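Side-chain contacts in aminoacyl-tRNA synthetase-interacting multifunctional protein p43 (Plasmodium vivax, PDB 6IPA), which probably binds tRNA through its C-terminal EMAP II-like domain and, as in AIMP1/p43 relatives, probably associates with aminoacyl-tRNA synthetases: residues 43-48 with 163-168; 54-59 with 64-69; 104-107 with 112-115; 118-123 with 127-132; 178-181 with 186-189. All blocks are in the same frame, centred on the assembly; numbering follows the deposited sequence.

Contact 1 (43-48 with 163-168); sequences ITRLNI and KNPFFH
R45 lays one face of its guanidinium group over the ring of P165, a clear case of a charged group packing by its flat side while its NH2 makes a salt bridge to D154. From CB the chain runs with CG placed opposite the carbonyl carbon and beside the backbone N (chi1 -74°), stays extended to CD, and bends at chi3 (75°). CD approaches P165 CG at 4.1 Å, and beyond the bend the contact closes: R45 NE is 3.6 Å from P165 CG and CZ 3.5 Å, the proline carbon standing over the centre of the guanidinium plane. At the tip, R45 NH1 and NH2 lie 3.7 and 3.8 Å from P165 CG, so the whole group is covered evenly. The bond to D154 helps to fix the plane that P165 covers.

N164 is the N-cap of the short helix 165-169: its OD1 accepts from F166 N at 2.9 Å. The 3-10 segment 43-45 leads into strand 48-58, the first of the OB-type region, and the contact sets this lead-in against the helix, well over a hundred residues further along the chain.

Beside the arginine, L46 crosses F166 at about a right angle. L46 CD1 lies 3.9 Å from F166 CD1, approaching the ring obliquely, while L46 CD2 sits 3.9 Å from F166 N. Both L46 and F166 also lean on L101 of strand 97-101.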
# COMPACT_ATOMS: atom_id res chain seq x y z
N ILE A 43 -9.86 -10.05 5.08
CA ILE A 43 -9.15 -8.81 4.97
C ILE A 43 -8.71 -8.26 6.32
O ILE A 43 -7.82 -7.41 6.39
CB ILE A 43 -9.94 -7.80 4.15
CG1 ILE A 43 -9.09 -6.55 3.92
CG2 ILE A 43 -11.26 -7.44 4.83
CD1 ILE A 43 -9.64 -5.63 2.88
N THR A 44 -9.26 -8.78 7.41
CA THR A 44 -8.84 -8.35 8.75
C THR A 44 -7.37 -8.70 8.98
O THR A 44 -6.72 -8.15 9.86
CB THR A 44 -9.74 -8.99 9.82
OG1 THR A 44 -9.59 -10.41 9.78
CG2 THR A 44 -11.22 -8.63 9.57
N ARG A 45 -6.85 -9.60 8.15
CA ARG A 45 -5.52 -10.15 8.33
C ARG A 45 -4.42 -9.29 7.76
O ARG A 45 -3.27 -9.44 8.14
CB ARG A 45 -5.44 -11.55 7.73
CG ARG A 45 -6.17 -12.59 8.55
CD ARG A 45 -6.12 -13.99 7.97
NE ARG A 45 -4.82 -14.56 8.20
CZ ARG A 45 -4.42 -15.74 7.75
NH1 ARG A 45 -5.25 -16.55 7.05
NH2 ARG A 45 -3.17 -16.12 8.01
N LEU A 46 -4.79 -8.39 6.85
CA LEU A 46 -3.91 -7.36 6.34
C LEU A 46 -3.87 -6.18 7.28
O LEU A 46 -4.89 -5.68 7.67
CB LEU A 46 -4.37 -6.84 4.95
CG LEU A 46 -4.63 -7.88 3.88
CD1 LEU A 46 -4.91 -7.21 2.56
CD2 LEU A 46 -3.46 -8.83 3.77
N ASN A 47 -2.66 -5.70 7.53
CA ASN A 47 -2.41 -4.39 8.22
C ASN A 47 -2.01 -3.36 7.26
O ASN A 47 -0.84 -3.23 7.02
CB ASN A 47 -1.23 -4.51 9.16
CG ASN A 47 -1.10 -3.34 10.05
OD1 ASN A 47 -2.07 -2.66 10.37
ND2 ASN A 47 0.11 -3.12 10.52
N ILE A 48 -2.97 -2.63 6.70
CA ILE A 48 -2.76 -1.56 5.74
C ILE A 48 -2.75 -0.20 6.44
O ILE A 48 -3.74 0.22 7.02
CB ILE A 48 -3.89 -1.58 4.69
CG1 ILE A 48 -3.76 -2.82 3.78
CG2 ILE A 48 -3.83 -0.34 3.81
CD1 ILE A 48 -5.00 -3.13 2.97
N LYS A 163 0.54 -18.90 0.56
CA LYS A 163 0.06 -18.95 1.94
C LYS A 163 -0.08 -17.57 2.56
O LYS A 163 -0.14 -17.44 3.78
CB LYS A 163 1.00 -19.80 2.77
CG LYS A 163 1.12 -21.19 2.19
CD LYS A 163 1.53 -22.23 3.22
CE LYS A 163 1.59 -23.61 2.57
NZ LYS A 163 2.38 -24.56 3.39
N ASN A 164 -0.14 -16.54 1.71
CA ASN A 164 -0.22 -15.15 2.13
C ASN A 164 -1.60 -14.64 1.76
O ASN A 164 -1.93 -14.52 0.57
CB ASN A 164 0.87 -14.33 1.42
CG ASN A 164 0.86 -12.85 1.81
OD1 ASN A 164 -0.16 -12.28 2.17
ND2 ASN A 164 2.04 -12.24 1.74
N PRO A 165 -2.43 -14.34 2.77
CA PRO A 165 -3.75 -13.81 2.53
C PRO A 165 -3.81 -12.79 1.41
O PRO A 165 -4.71 -12.87 0.56
CB PRO A 165 -4.08 -13.16 3.85
CG PRO A 165 -3.49 -14.10 4.84
CD PRO A 165 -2.21 -14.57 4.21
N PHE A 166 -2.87 -11.86 1.39
CA PHE A 166 -2.92 -10.78 0.41
C PHE A 166 -3.26 -11.22 -1.04
O PHE A 166 -4.15 -10.64 -1.66
CB PHE A 166 -1.65 -9.94 0.39
CG PHE A 166 -1.71 -8.86 -0.65
CD1 PHE A 166 -2.32 -7.66 -0.36
CD2 PHE A 166 -1.27 -9.09 -1.94
CE1 PHE A 166 -2.43 -6.68 -1.33
CE2 PHE A 166 -1.38 -8.12 -2.90
CZ PHE A 166 -1.98 -6.92 -2.60
N PHE A 167 -2.57 -12.25 -1.53
CA PHE A 167 -2.72 -12.69 -2.92
C PHE A 167 -4.04 -13.42 -3.17
O PHE A 167 -4.46 -13.55 -4.33
CB PHE A 167 -1.57 -13.59 -3.37
CG PHE A 167 -0.22 -12.98 -3.17
CD1 PHE A 167 0.31 -12.14 -4.13
CD2 PHE A 167 0.48 -13.20 -2.00
CE1 PHE A 167 1.54 -11.53 -3.93
CE2 PHE A 167 1.73 -12.61 -1.81
CZ PHE A 167 2.26 -11.77 -2.77
N HIS A 168 -4.66 -13.89 -2.10
CA HIS A 168 -5.96 -14.55 -2.19
C HIS A 168 -7.05 -13.50 -2.15
O HIS A 168 -8.11 -13.63 -2.75
CB HIS A 168 -6.14 -15.52 -1.03
CG HIS A 168 -5.40 -16.82 -1.19
ND1 HIS A 168 -5.97 -17.94 -1.77
CD2 HIS A 168 -4.15 -17.19 -0.82
CE1 HIS A 168 -5.11 -18.94 -1.75
NE2 HIS A 168 -3.99 -18.51 -1.18

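Contact 2 (54-59 with 64-69); sequences EEVEIH and TLYCLK
V56 and Y66 meet across the hairpin of strands 48-58 and 66-71, which illustrates how one strand pair can carry quite different chemistry on its two faces. The pairs E55 with K69 and E57 with C67 are hydrogen-bonded, K69 N giving to E55 O at 3.0 Å and C67 N to E57 O at 2.7 Å. Toward one end, E54 and E55 both face K69 in a classic beta bulge: E54 N reaches K69 O at 2.7 Å, whereas the bond from E55 N to the same oxygen is weak.

Apolar and CH-pi contacts gather around Y66. V56 CG1, anti to the backbone N (chi1 -169°), stands over one face of the tyrosine ring, 3.9 Å from its centroid and displaced toward the rim. I58 CG1 comes in obliquely, 3.6 Å from Y66 CE1, and the carbonyl oxygen of E57 lies in the ring plane at its edge. Y66 OH is bonded to K88 O.

On the face of E55, E57, C67 and K69 the contacts are of another kind. E55 and K69 run side by side, E55 OE2 touching K69 CD at 3.6 Å, while the lysine's NZ goes on to a salt bridge with D79.

Beyond the last pair, toward the turn, H59 receives two neighbours: C67 SG makes an oblique sulfur-aromatic contact with its imidazole, and L65 CD1 packs on H59 CD2 at 3.7 Å.

Strand 66-71 is flanked on its other side by 78-82, whose C81 touches H59, L65 and C67, and R112 of strand 112-114 lies against E57, H59 and C67.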
# COMPACT_ATOMS: atom_id res chain seq x y z
N GLU A 54 8.92 10.17 2.85
CA GLU A 54 9.97 11.15 3.09
C GLU A 54 10.93 11.39 1.92
O GLU A 54 11.29 12.53 1.66
CB GLU A 54 10.77 10.71 4.29
CG GLU A 54 9.97 10.89 5.56
CD GLU A 54 10.79 10.63 6.78
OE1 GLU A 54 11.91 10.09 6.61
OE2 GLU A 54 10.30 10.93 7.89
N GLU A 55 11.36 10.32 1.24
CA GLU A 55 12.42 10.36 0.21
C GLU A 55 12.17 9.37 -0.92
O GLU A 55 11.78 8.22 -0.67
CB GLU A 55 13.79 10.01 0.77
CG GLU A 55 14.56 11.15 1.41
CD GLU A 55 15.97 10.74 1.85
OE1 GLU A 55 16.82 10.33 1.00
OE2 GLU A 55 16.22 10.80 3.08
N VAL A 56 12.42 9.82 -2.16
CA VAL A 56 12.51 8.96 -3.32
C VAL A 56 13.94 8.94 -3.80
O VAL A 56 14.55 9.98 -4.01
CB VAL A 56 11.65 9.48 -4.47
CG1 VAL A 56 11.54 8.44 -5.58
CG2 VAL A 56 10.28 9.83 -3.94
N GLU A 57 14.48 7.74 -4.00
CA GLU A 57 15.82 7.52 -4.51
C GLU A 57 15.68 6.42 -5.56
O GLU A 57 14.70 5.69 -5.52
CB GLU A 57 16.76 7.15 -3.36
CG GLU A 57 17.95 6.29 -3.74
CD GLU A 57 19.17 6.51 -2.86
OE1 GLU A 57 19.03 7.17 -1.79
OE2 GLU A 57 20.28 6.05 -3.29
N ILE A 58 16.60 6.35 -6.54
CA ILE A 58 16.60 5.28 -7.57
C ILE A 58 17.50 4.19 -7.05
O ILE A 58 18.35 4.44 -6.19
CB ILE A 58 17.01 5.79 -8.99
CG1 ILE A 58 15.83 6.53 -9.62
CG2 ILE A 58 17.39 4.66 -9.95
CD1 ILE A 58 16.23 7.50 -10.71
N HIS A 59 17.28 2.97 -7.52
CA HIS A 59 17.96 1.79 -7.01
C HIS A 59 19.19 1.59 -7.90
O HIS A 59 19.04 1.52 -9.12
CB HIS A 59 16.97 0.60 -7.06
CG HIS A 59 17.38 -0.61 -6.26
ND1 HIS A 59 18.65 -1.14 -6.29
CD2 HIS A 59 16.65 -1.43 -5.45
CE1 HIS A 59 18.70 -2.21 -5.52
NE2 HIS A 59 17.50 -2.41 -5.00
N THR A 64 14.25 -0.77 -12.49
CA THR A 64 12.83 -0.32 -12.37
C THR A 64 12.33 0.07 -10.97
O THR A 64 11.18 0.50 -10.82
CB THR A 64 11.82 -1.40 -12.90
OG1 THR A 64 11.91 -2.61 -12.13
CG2 THR A 64 12.06 -1.72 -14.40
N LEU A 65 13.15 -0.08 -9.95
CA LEU A 65 12.69 0.19 -8.60
C LEU A 65 13.15 1.56 -8.13
O LEU A 65 14.34 1.91 -8.26
CB LEU A 65 13.20 -0.88 -7.60
CG LEU A 65 13.06 -2.39 -7.83
CD1 LEU A 65 13.60 -3.14 -6.63
CD2 LEU A 65 11.63 -2.82 -8.11
N TYR A 66 12.22 2.33 -7.56
CA TYR A 66 12.60 3.42 -6.66
C TYR A 66 12.83 2.81 -5.27
O TYR A 66 12.22 1.81 -4.94
CB TYR A 66 11.51 4.48 -6.56
CG TYR A 66 11.40 5.43 -7.74
CD1 TYR A 66 12.48 6.23 -8.15
CD2 TYR A 66 10.19 5.56 -8.42
CE1 TYR A 66 12.35 7.11 -9.21
CE2 TYR A 66 10.05 6.43 -9.48
CZ TYR A 66 11.13 7.21 -9.88
OH TYR A 66 10.93 8.06 -10.96
N CYS A 67 13.73 3.40 -4.49
CA CYS A 67 13.94 3.11 -3.07
C CYS A 67 13.29 4.20 -2.23
O CYS A 67 13.83 5.32 -2.18
CB CYS A 67 15.43 3.09 -2.74
SG CYS A 67 16.28 1.54 -3.14
N LEU A 68 12.17 3.88 -1.55
CA LEU A 68 11.41 4.88 -0.77
C LEU A 68 11.67 4.82 0.69
O LEU A 68 11.92 3.77 1.23
CB LEU A 68 9.90 4.71 -0.93
CG LEU A 68 9.37 5.16 -2.28
CD1 LEU A 68 10.01 4.39 -3.44
CD2 LEU A 68 7.84 5.06 -2.25
N LYS A 69 11.58 5.98 1.33
CA LYS A 69 11.68 6.07 2.78
C LYS A 69 10.32 6.58 3.25
O LYS A 69 9.87 7.64 2.84
CB LYS A 69 12.83 6.99 3.22
CG LYS A 69 14.20 6.39 2.93
CD LYS A 69 15.33 7.29 3.43
CE LYS A 69 16.70 6.80 3.00
NZ LYS A 69 17.06 5.57 3.77

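Contact 3 (104-107 with 112-115); sequences LKEK and RKSH
K107 and S114 form an antiparallel hydrogen-bonded pair, K107 N giving to S114 O at 3.1 Å and S114 N to K107 O at 3.0 Å, in two segments whose end-to-end directions are 164° apart. A water lies within 2.8 Å of S114 O and 3.2 Å of K105 O and may bridge them, just beside the K107 amide that already binds S114 O.

Among the side chains, H115 is the one that reaches back along the incoming loop. With CG placed anti to the backbone N (chi1 -176°), its imidazole comes up against the backbone of 104-106: L104 O lies in the ring plane at its edge, 3.5 Å from H115 CD2, and E106 N approaches the same carbon obliquely, with E106 N to H115 CD2 at 3.6 Å. E106 crosses K113, its OE2 resting 3.7 Å from K113 CB. The contact is with the aliphatic part of the lysine, whose NZ bonds to S108 OG. S114 OG takes part in a bond with C81 N, tying this pair to strand 78-82, and the carbonyl oxygen of H115 is bonded to R78.

Strands 107-109 and 112-114, antiparallel and joined by a short turn, form a beta hairpin at the surface of the putative tRNA-binding, OB-type domain.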
# COMPACT_ATOMS: atom_id res chain seq x y z
N LEU A 104 3.79 -7.53 5.61
CA LEU A 104 4.68 -8.35 4.84
C LEU A 104 5.99 -8.34 5.61
O LEU A 104 6.26 -7.37 6.32
CB LEU A 104 4.90 -7.71 3.50
CG LEU A 104 3.69 -7.59 2.59
CD1 LEU A 104 4.00 -6.62 1.46
CD2 LEU A 104 3.38 -8.95 1.99
N LYS A 105 6.81 -9.38 5.43
CA LYS A 105 8.14 -9.45 6.07
C LYS A 105 9.18 -8.72 5.24
O LYS A 105 9.09 -8.68 4.00
CB LYS A 105 8.63 -10.90 6.24
CG LYS A 105 7.84 -11.75 7.24
CD LYS A 105 8.69 -12.68 8.11
CE LYS A 105 8.00 -14.01 8.37
NZ LYS A 105 8.09 -14.91 7.19
N GLU A 106 10.16 -8.14 5.95
CA GLU A 106 11.34 -7.53 5.35
C GLU A 106 11.97 -8.52 4.38
O GLU A 106 12.09 -9.73 4.70
CB GLU A 106 12.38 -7.11 6.40
CG GLU A 106 13.58 -6.37 5.80
CD GLU A 106 14.39 -5.50 6.79
OE1 GLU A 106 15.05 -6.04 7.72
OE2 GLU A 106 14.40 -4.27 6.62
N LYS A 107 12.33 -8.02 3.20
CA LYS A 107 13.06 -8.74 2.16
C LYS A 107 14.33 -7.96 1.75
O LYS A 107 14.47 -6.79 2.13
CB LYS A 107 12.14 -8.92 0.96
CG LYS A 107 11.23 -10.12 1.10
CD LYS A 107 10.44 -10.32 -0.17
CE LYS A 107 9.17 -9.48 -0.15
NZ LYS A 107 8.36 -9.76 -1.37
N ARG A 112 19.26 -3.97 -1.61
CA ARG A 112 18.36 -3.08 -0.89
C ARG A 112 17.20 -3.67 -0.09
O ARG A 112 16.38 -4.38 -0.62
CB ARG A 112 17.81 -2.04 -1.82
CG ARG A 112 18.86 -1.13 -2.37
CD ARG A 112 19.63 -0.39 -1.30
NE ARG A 112 20.68 0.39 -1.92
CZ ARG A 112 20.63 1.68 -2.15
NH1 ARG A 112 19.58 2.39 -1.78
NH2 ARG A 112 21.64 2.28 -2.72
N LYS A 113 17.12 -3.30 1.19
CA LYS A 113 16.05 -3.78 2.07
C LYS A 113 14.74 -3.13 1.68
O LYS A 113 14.72 -1.98 1.27
CB LYS A 113 16.35 -3.48 3.55
CG LYS A 113 17.62 -4.11 4.12
CD LYS A 113 17.58 -5.64 4.14
CE LYS A 113 18.79 -6.24 4.84
NZ LYS A 113 19.96 -6.34 3.92
N SER A 114 13.66 -3.90 1.82
CA SER A 114 12.29 -3.47 1.52
C SER A 114 11.25 -4.11 2.50
O SER A 114 11.01 -5.31 2.46
CB SER A 114 11.96 -3.88 0.10
OG SER A 114 10.67 -3.43 -0.23
N HIS A 115 10.65 -3.32 3.36
CA HIS A 115 9.77 -3.82 4.42
C HIS A 115 8.37 -3.23 4.31
O HIS A 115 8.11 -2.18 4.87
CB HIS A 115 10.37 -3.45 5.78
CG HIS A 115 9.61 -3.99 6.94
ND1 HIS A 115 9.72 -3.47 8.22
CD2 HIS A 115 8.71 -5.00 7.01
CE1 HIS A 115 8.93 -4.15 9.03
NE2 HIS A 115 8.30 -5.07 8.32
O HOH W 1 8.45 -6.24 2.00

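Contact 4 (118-123 with 127-132); sequences VLCGSF and IELLAP
C120 and I127 meet where side-chain carbons press directly on the opposite backbone. C120 CB is 3.1 Å from E128 O and 3.6 Å from I127 CG1. I127 has CG1 anti to its backbone N (chi1 -175°), which sends that carbon across the strand to within 3.4 Å of S122 OG. G121 lies between C120 and S122 with no side chain, and its amide donates to E128 O, G121 N to E128 O being 2.7 Å; in return E128 N gives to G121 O.

Strands 120-123 and 126-129 form an antiparallel hairpin of the OB-type region, and 120-123 is also paired with strand 201-203 at the C-terminus. The pairing continues with L130 N to L119 O, long at 3.3 Å but almost straight at 174°. Here the packing is most enclosed: L119 CB meets L130 CD1 at 3.7 Å, L130 CD2 lies by G121 N, and both leucines are buried and reach W187 of strand 185-189. The side chains of V118 and L129 cross at an angle, V118 CG1 3.8 Å from L129 CD2, and both residues rest on V98.

Toward the turn the contact is looser and more polar. S122 and I127 are only partly buried there, a hydroxyl lying against an aliphatic chain, and the carboxylate of E128 turns away from 118-123 to a salt bridge between its OE1 and K88 NZ.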
# COMPACT_ATOMS: atom_id res chain seq x y z
N VAL A 118 3.73 -0.33 -1.25
CA VAL A 118 2.85 0.81 -1.43
C VAL A 118 1.78 0.39 -2.39
O VAL A 118 2.07 -0.30 -3.37
CB VAL A 118 3.61 2.06 -1.93
CG1 VAL A 118 2.63 3.17 -2.23
CG2 VAL A 118 4.64 2.50 -0.90
N LEU A 119 0.53 0.79 -2.09
CA LEU A 119 -0.61 0.20 -2.77
C LEU A 119 -1.05 1.13 -3.89
O LEU A 119 -1.01 2.34 -3.70
CB LEU A 119 -1.78 -0.07 -1.80
CG LEU A 119 -1.80 -1.06 -0.61
CD1 LEU A 119 -3.02 -1.04 0.28
CD2 LEU A 119 -1.59 -2.45 -1.09
N CYS A 120 -1.48 0.56 -5.03
CA CYS A 120 -1.84 1.32 -6.24
C CYS A 120 -3.01 0.76 -7.01
O CYS A 120 -3.30 -0.43 -6.96
CB CYS A 120 -0.72 1.34 -7.27
SG CYS A 120 0.90 1.86 -6.73
N GLY A 121 -3.63 1.64 -7.77
CA GLY A 121 -4.63 1.28 -8.74
C GLY A 121 -3.98 1.16 -10.10
O GLY A 121 -3.02 1.89 -10.43
N SER A 122 -4.49 0.19 -10.86
CA SER A 122 -3.98 -0.09 -12.19
C SER A 122 -5.13 -0.25 -13.16
O SER A 122 -6.09 -1.01 -12.89
CB SER A 122 -3.15 -1.35 -12.17
OG SER A 122 -1.79 -1.03 -11.98
N PHE A 123 -5.06 0.45 -14.28
CA PHE A 123 -6.03 0.24 -15.38
C PHE A 123 -5.34 0.49 -16.71
O PHE A 123 -4.65 1.50 -16.86
CB PHE A 123 -7.26 1.17 -15.24
CG PHE A 123 -8.33 0.95 -16.29
CD1 PHE A 123 -9.22 -0.12 -16.18
CD2 PHE A 123 -8.45 1.81 -17.38
CE1 PHE A 123 -10.21 -0.32 -17.13
CE2 PHE A 123 -9.44 1.61 -18.34
CZ PHE A 123 -10.31 0.55 -18.22
N ILE A 127 -0.91 3.47 -13.92
CA ILE A 127 -0.92 3.05 -12.52
C ILE A 127 -0.88 4.30 -11.65
O ILE A 127 -0.06 5.16 -11.89
CB ILE A 127 0.21 2.04 -12.20
CG1 ILE A 127 0.13 1.49 -10.76
CG2 ILE A 127 1.58 2.66 -12.47
CD1 ILE A 127 1.25 0.54 -10.40
N GLU A 128 -1.78 4.43 -10.68
CA GLU A 128 -1.75 5.56 -9.75
C GLU A 128 -1.74 5.07 -8.31
O GLU A 128 -2.17 3.95 -8.02
CB GLU A 128 -2.96 6.48 -9.94
CG GLU A 128 -3.19 7.02 -11.34
CD GLU A 128 -2.10 8.00 -11.83
OE1 GLU A 128 -1.50 8.75 -11.00
OE2 GLU A 128 -1.85 8.03 -13.06
N LEU A 129 -1.24 5.90 -7.41
CA LEU A 129 -1.25 5.58 -6.00
C LEU A 129 -2.67 5.65 -5.45
O LEU A 129 -3.48 6.46 -5.92
CB LEU A 129 -0.46 6.61 -5.21
CG LEU A 129 0.99 6.82 -5.43
CD1 LEU A 129 1.36 8.02 -4.61
CD2 LEU A 129 1.76 5.65 -4.92
N LEU A 130 -2.95 4.86 -4.42
CA LEU A 130 -4.20 5.03 -3.62
C LEU A 130 -3.89 6.16 -2.69
O LEU A 130 -2.75 6.30 -2.27
CB LEU A 130 -4.58 3.76 -2.85
CG LEU A 130 -4.73 2.49 -3.69
CD1 LEU A 130 -5.06 1.30 -2.81
CD2 LEU A 130 -5.76 2.66 -4.83
N ALA A 131 -4.86 7.02 -2.45
CA ALA A 131 -4.62 8.22 -1.67
C ALA A 131 -5.64 8.36 -0.52
O ALA A 131 -6.87 8.19 -0.75
CB ALA A 131 -4.68 9.46 -2.58
N PRO A 132 -5.15 8.66 0.70
CA PRO A 132 -6.01 9.03 1.82
C PRO A 132 -6.35 10.45 1.71
O PRO A 132 -5.50 11.19 1.34
CB PRO A 132 -5.11 8.88 3.05
CG PRO A 132 -3.73 8.99 2.52
CD PRO A 132 -3.78 8.36 1.15

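Contact 5 (178-181 with 186-189); sequences GVAH and KWLS
The hairpin of strands 179-182 and 185-189, part of the curled antiparallel sheet that also takes in strands 120-123 and 126-129, brings A180 beneath the indole of W187. A180 CB stands over one face of the five-membered ring, 3.9 Å from its centroid and offset toward the rim, a CH-pi contact made by a single methyl group. The indole arrives there because W187 CG lies opposite the carbonyl carbon, beside the backbone N (chi1 -71°), which folds the ring back over the neighbouring strand. H181 C lies obliquely to the ring, 3.3 Å from W187 NE1.

The backbone is joined by one bond, W187 N to A180 O at 2.8 Å, nearly straight at 163°. The same oxygen is touched by K186 CA, 3.4 Å from A180 O, in a CA-H...O contact. H181 and K186 form the non-hydrogen-bonded pair, and their side chains run side by side pointing the same way. K186 CG lies over the imidazole face of H181, 3.8 Å from its centroid, a second CH-pi contact, with K186 CG to H181 NE2 the nearest approach at 3.5 Å. H181 ND1 makes only a weak bond to V179 O, at the edge and in the plane of the ring. The ammonium group of K186 passes on to a salt bridge with E193.

On its far reach the tryptophan meets L119, L130, L173 and I194, so a ring laid against a hairpin partner also fills the core. This is an antiparallel beta hairpin whose tryptophan packs into the core, in the sheet shared with strand 120-123.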
# COMPACT_ATOMS: atom_id res chain seq x y z
N GLY A 178 -13.60 5.56 -8.44
CA GLY A 178 -12.56 6.36 -7.82
C GLY A 178 -12.38 6.11 -6.34
O GLY A 178 -11.65 6.84 -5.65
N VAL A 179 -13.02 5.07 -5.82
CA VAL A 179 -12.84 4.70 -4.41
C VAL A 179 -12.28 3.30 -4.33
O VAL A 179 -12.53 2.48 -5.21
CB VAL A 179 -14.15 4.77 -3.63
CG1 VAL A 179 -13.86 4.73 -2.14
CG2 VAL A 179 -14.91 6.05 -3.94
N ALA A 180 -11.52 3.02 -3.29
CA ALA A 180 -10.98 1.69 -3.08
C ALA A 180 -11.95 0.81 -2.30
O ALA A 180 -12.49 1.26 -1.27
CB ALA A 180 -9.67 1.79 -2.30
N HIS A 181 -12.11 -0.44 -2.75
CA HIS A 181 -13.00 -1.46 -2.11
C HIS A 181 -12.35 -2.81 -1.83
O HIS A 181 -11.64 -3.35 -2.68
CB HIS A 181 -14.18 -1.80 -3.03
CG HIS A 181 -15.13 -0.67 -3.26
ND1 HIS A 181 -14.74 0.54 -3.80
CD2 HIS A 181 -16.45 -0.57 -3.01
CE1 HIS A 181 -15.79 1.34 -3.88
NE2 HIS A 181 -16.85 0.68 -3.42
N LYS A 186 -16.08 -0.36 1.11
CA LYS A 186 -15.08 0.69 0.90
C LYS A 186 -14.02 0.78 1.95
O LYS A 186 -14.27 0.48 3.09
CB LYS A 186 -15.79 2.04 0.87
CG LYS A 186 -16.76 2.15 -0.29
CD LYS A 186 -17.56 3.42 -0.19
CE LYS A 186 -18.37 3.64 -1.46
NZ LYS A 186 -18.40 5.10 -1.77
N TRP A 187 -12.82 1.21 1.56
CA TRP A 187 -11.72 1.41 2.46
C TRP A 187 -11.90 2.74 3.11
O TRP A 187 -12.15 3.73 2.40
CB TRP A 187 -10.41 1.47 1.70
CG TRP A 187 -9.93 0.18 1.12
CD1 TRP A 187 -10.69 -0.90 0.77
CD2 TRP A 187 -8.59 -0.14 0.77
NE1 TRP A 187 -9.88 -1.88 0.22
CE2 TRP A 187 -8.59 -1.43 0.21
CE3 TRP A 187 -7.39 0.56 0.85
CZ2 TRP A 187 -7.45 -2.04 -0.25
CZ3 TRP A 187 -6.26 -0.06 0.42
CH2 TRP A 187 -6.30 -1.35 -0.13
N LEU A 188 -11.69 2.78 4.44
CA LEU A 188 -11.94 4.00 5.23
C LEU A 188 -10.72 4.50 6.03
O LEU A 188 -9.96 3.73 6.54
CB LEU A 188 -13.09 3.73 6.19
CG LEU A 188 -14.51 4.08 5.80
CD1 LEU A 188 -14.92 3.57 4.42
CD2 LEU A 188 -15.46 3.58 6.88
N SER A 189 -10.58 5.81 6.14
CA SER A 189 -9.50 6.42 6.92
C SER A 189 -10.21 7.24 7.95
O SER A 189 -11.44 7.30 7.95
CB SER A 189 -8.69 7.40 6.06
OG SER A 189 -9.39 8.64 5.95

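Overall arrangement
The five contacts show how chemistry follows position. Contacts 1 and 5 are buried, contact 3 is at the surface, and contacts 2 and 4 lie between. Contact 1 joins parts 115 residues apart and encloses contacts 2, 3 and 4 along the chain, whereas the other four join segments only a few residues apart. Contacts 2 and 3 meet through R112, contacts 4 and 5 through L119 and L130 against W187, and contact 1 joins that core by I48. Contacts 1 and 2, with centres 25 Å apart, lie on opposite sides of the chain's centre. Face packing on rings and a guanidinium, with aliphatic contacts, marks the buried ones; backbone pairing and long polar side chains mark the exposed one.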